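Local coordinates for branched-chain-amino-acid aminotransferase (Pseudomonas aeruginosa, PDB 6NST), which catalyses the pyridoxal 5'-phosphate-dependent transfer of the amino group between leucine, isoleucine or valine and 2-oxoglutarate, at the interface of chains A and B. Residues are numbered along the deposited sequence; one frame, centred on the assembly and turned at random. Chains: chain A/B, Branched-chain-amino-acid aminotransferase.

The interface of chains A and B. Residues chain A 147-151, 167, 188; chain B 153-154.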
ATOM      1  N   PHE A 147       7.171  -7.439  12.498  1.00 20.21           N
ATOM      2  CA  PHE A 147       6.741  -8.205  11.338  1.00 13.47           C
ATOM      3  C   PHE A 147       5.279  -7.894  11.043  1.00 10.57           C
ATOM      4  O   PHE A 147       4.431  -7.954  11.939  1.00 13.59           O
ATOM      5  CB  PHE A 147       6.921  -9.707  11.574  1.00 17.08           C
ATOM      6  CG  PHE A 147       8.346 -10.122  11.789  1.00 13.11           C
ATOM      7  CD1 PHE A 147       9.161 -10.427  10.711  1.00  7.76           C
ATOM      8  CD2 PHE A 147       8.869 -10.217  13.067  1.00 13.26           C
ATOM      9  CE1 PHE A 147      10.472 -10.810  10.903  1.00 13.91           C
ATOM     10  CE2 PHE A 147      10.181 -10.600  13.267  1.00 15.34           C
ATOM     11  CZ  PHE A 147      10.982 -10.899  12.185  1.00 14.19           C
ATOM     12  N   THR A 148       4.993  -7.563   9.788  1.00 12.19           N
ATOM     13  CA  THR A 148       3.625  -7.275   9.383  1.00  7.13           C
ATOM     14  C   THR A 148       2.818  -8.565   9.294  1.00 18.32           C
ATOM     15  O   THR A 148       3.310  -9.590   8.816  1.00 19.05           O
ATOM     16  CB  THR A 148       3.623  -6.549   8.038  1.00 16.99           C
ATOM     17  OG1 THR A 148       4.428  -5.367   8.135  1.00 18.32           O
ATOM     18  CG2 THR A 148       2.215  -6.161   7.634  1.00 18.29           C
ATOM     19  N   ARG A 149       1.577  -8.514   9.772  1.00 16.38           N
ATOM     20  CA  ARG A 149       0.709  -9.682   9.742  1.00 22.58           C
ATOM     21  C   ARG A 149       0.322 -10.018   8.298  1.00 17.44           C
ATOM     22  O   ARG A 149       0.521  -9.231   7.371  1.00 16.65           O
ATOM     23  CB  ARG A 149      -0.531  -9.443  10.608  1.00 21.04           C
ATOM     24  CG  ARG A 149      -1.295 -10.703  11.017  1.00 34.37           C
ATOM     25  CD  ARG A 149      -0.374 -11.767  11.599  1.00 50.98           C
ATOM     26  NE  ARG A 149      -1.116 -12.927  12.089  1.00 58.83           N
ATOM     27  CZ  ARG A 149      -0.550 -14.018  12.598  1.00 59.26           C
ATOM     28  NH1 ARG A 149       0.771 -14.107  12.683  1.00 58.28           N
ATOM     29  NH2 ARG A 149      -1.304 -15.023  13.021  1.00 61.06           N
ATOM     30  N   HIS A 150      -0.239 -11.214   8.120  1.00 18.73           N
ATOM     31  CA  HIS A 150      -0.511 -11.748   6.791  1.00 12.39           C
ATOM     32  C   HIS A 150      -1.414 -10.821   5.982  1.00 12.80           C
ATOM     33  O   HIS A 150      -2.283 -10.130   6.519  1.00  8.75           O
ATOM     34  CB  HIS A 150      -1.156 -13.131   6.900  1.00 16.44           C
ATOM     35  CG  HIS A 150      -0.196 -14.220   7.261  1.00 26.92           C
ATOM     36  ND1 HIS A 150       0.793 -14.652   6.404  1.00 25.33           N
ATOM     37  CD2 HIS A 150      -0.077 -14.970   8.382  1.00 28.09           C
ATOM     38  CE1 HIS A 150       1.483 -15.618   6.983  1.00 31.42           C
ATOM     39  NE2 HIS A 150       0.975 -15.832   8.184  1.00 30.71           N
ATOM     40  N   HIS A 151      -1.200 -10.829   4.668  1.00 17.79           N
ATOM     41  CA  HIS A 151      -1.951 -10.019   3.718  1.00 12.99           C
ATOM     42  C   HIS A 151      -3.078 -10.856   3.125  1.00  9.32           C
ATOM     43  O   HIS A 151      -2.851 -11.991   2.694  1.00 15.15           O
ATOM     44  CB  HIS A 151      -1.016  -9.507   2.619  1.00  8.36           C
ATOM     45  CG  HIS A 151      -1.655  -8.550   1.662  1.00 16.67           C
ATOM     46  ND1 HIS A 151      -2.491  -8.958   0.645  1.00 22.54           N
ATOM     47  CD2 HIS A 151      -1.551  -7.205   1.545  1.00 17.92           C
ATOM     48  CE1 HIS A 151      -2.889  -7.905  -0.045  1.00 23.06           C
ATOM     49  NE2 HIS A 151      -2.333  -6.829   0.480  1.00 21.53           N
ATOM     50  N   ASN A 167       5.100 -16.686  10.140  1.00 10.24           N
ATOM     51  CA  ASN A 167       5.003 -15.297  10.573  1.00 20.82           C
ATOM     52  C   ASN A 167       4.709 -15.203  12.066  1.00 11.78           C
ATOM     53  O   ASN A 167       5.206 -14.299  12.747  1.00 21.99           O
ATOM     54  CB  ASN A 167       3.924 -14.584   9.756  1.00 26.74           C
ATOM     55  CG  ASN A 167       3.825 -13.108  10.078  1.00 30.28           C
ATOM     56  OD1 ASN A 167       2.967 -12.689  10.854  1.00 36.42           O
ATOM     57  ND2 ASN A 167       4.703 -12.311   9.478  1.00 23.11           N
ATOM     58  N   PRO A 188      -1.150  -5.094   7.000  1.00 19.91           N
ATOM     59  CA  PRO A 188      -0.376  -4.267   6.053  1.00 14.68           C
ATOM     60  C   PRO A 188      -0.791  -2.799   5.996  1.00 11.12           C
ATOM     61  O   PRO A 188      -0.054  -1.996   5.411  1.00 18.77           O
ATOM     62  CB  PRO A 188      -0.617  -4.963   4.708  1.00 11.16           C
ATOM     63  CG  PRO A 188      -0.813  -6.389   5.078  1.00 11.07           C
ATOM     64  CD  PRO A 188      -1.568  -6.367   6.382  1.00 20.58           C
TER
ATOM     65  N   ASN B 153       8.074  -7.767   4.314  1.00 30.77           N
ATOM     66  CA  ASN B 153       8.038  -7.687   5.766  1.00 23.74           C
ATOM     67  C   ASN B 153       7.061  -8.669   6.395  1.00 23.12           C
ATOM     68  O   ASN B 153       6.929  -8.688   7.623  1.00 24.80           O
ATOM     69  CB  ASN B 153       7.696  -6.264   6.222  1.00 10.33           C
ATOM     70  CG  ASN B 153       8.089  -6.016   7.660  1.00 17.43           C
ATOM     71  OD1 ASN B 153       9.100  -6.540   8.126  1.00 14.55           O
ATOM     72  ND2 ASN B 153       7.284  -5.236   8.380  1.00 10.40           N
ATOM     73  N   ILE B 154       6.364  -9.470   5.597  1.00 22.72           N
ATOM     74  CA  ILE B 154       5.516 -10.525   6.145  1.00 26.18           C
ATOM     75  C   ILE B 154       6.253 -11.854   6.176  1.00 23.85           C
ATOM     76  O   ILE B 154       6.214 -12.581   7.173  1.00 21.58           O
ATOM     77  CB  ILE B 154       4.203 -10.632   5.343  1.00 22.00           C
ATOM     78  CG1 ILE B 154       3.431  -9.315   5.409  1.00 13.37           C
ATOM     79  CG2 ILE B 154       3.359 -11.784   5.867  1.00 21.56           C
ATOM     80  CD1 ILE B 154       2.149  -9.326   4.621  1.00 14.59           C
TER
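The flat carboxamide of A:Asn167 meets B:Ile154 through its amide nitrogen: ND2 donates to the backbone O of B:Ile154 over 2.8 Å, arriving in the carbonyl plane on a lone pair, while the acceptor is tilted 16° from the amide plane. In this class-IV pyridoxal-phosphate-dependent aminotransferase the patch belongs to a two-fold symmetric interface, with a twin in which the chains are exchanged; here a loop of chain B meets an extended segment and the start of a helix of chain A. Asparagine suits this place because one flat group holds both a donor and an acceptor: ND2 gives to the partner, and OD1 can accept, here from NH1 of the poorly ordered A:Arg149 at 3.2 Å, in the carbonyl plane on a lone pair. ND2 also makes a weak bond to the backbone O of A:Thr148, joining its own chain to the partner. One face of the guanidinium carries CD2 of A:His150 toward the rim. The methyl CG2 of B:Ile154 stands above the plane of the A:His150 imidazole but beyond its rim, 3.9 Å from ND1.

A:Asn167 lies near the start of helix 166-177; its CG is anti to the backbone N (chi1 -176°), which carries the amide across to the partner loop.

B:Ile154 is the main apolar insert, hiding 111 Å² against chain A. Its extended side chain (chi2 179°) runs alongside the A:Thr148 to A:His151 backbone, and the tip CD1 reaches CB of A:His151 at 3.7 Å, with CG of A:Pro188 at its margin. Branching at CB lets isoleucine spread, and CG1 packs against CB of A:Thr148 at 3.8 Å.

Beside it, the backbone N of A:Thr148 donates to O of B:Asn153 at 3.1 Å, approaching from above the carbonyl plane. The threonine and asparagine side chains cross at about a right angle, and threonine suits the spot because its hydroxyl OG1 takes a weak bond from ND2 of B:Asn153 at 2.9 Å while its carbons lie against the isoleucine.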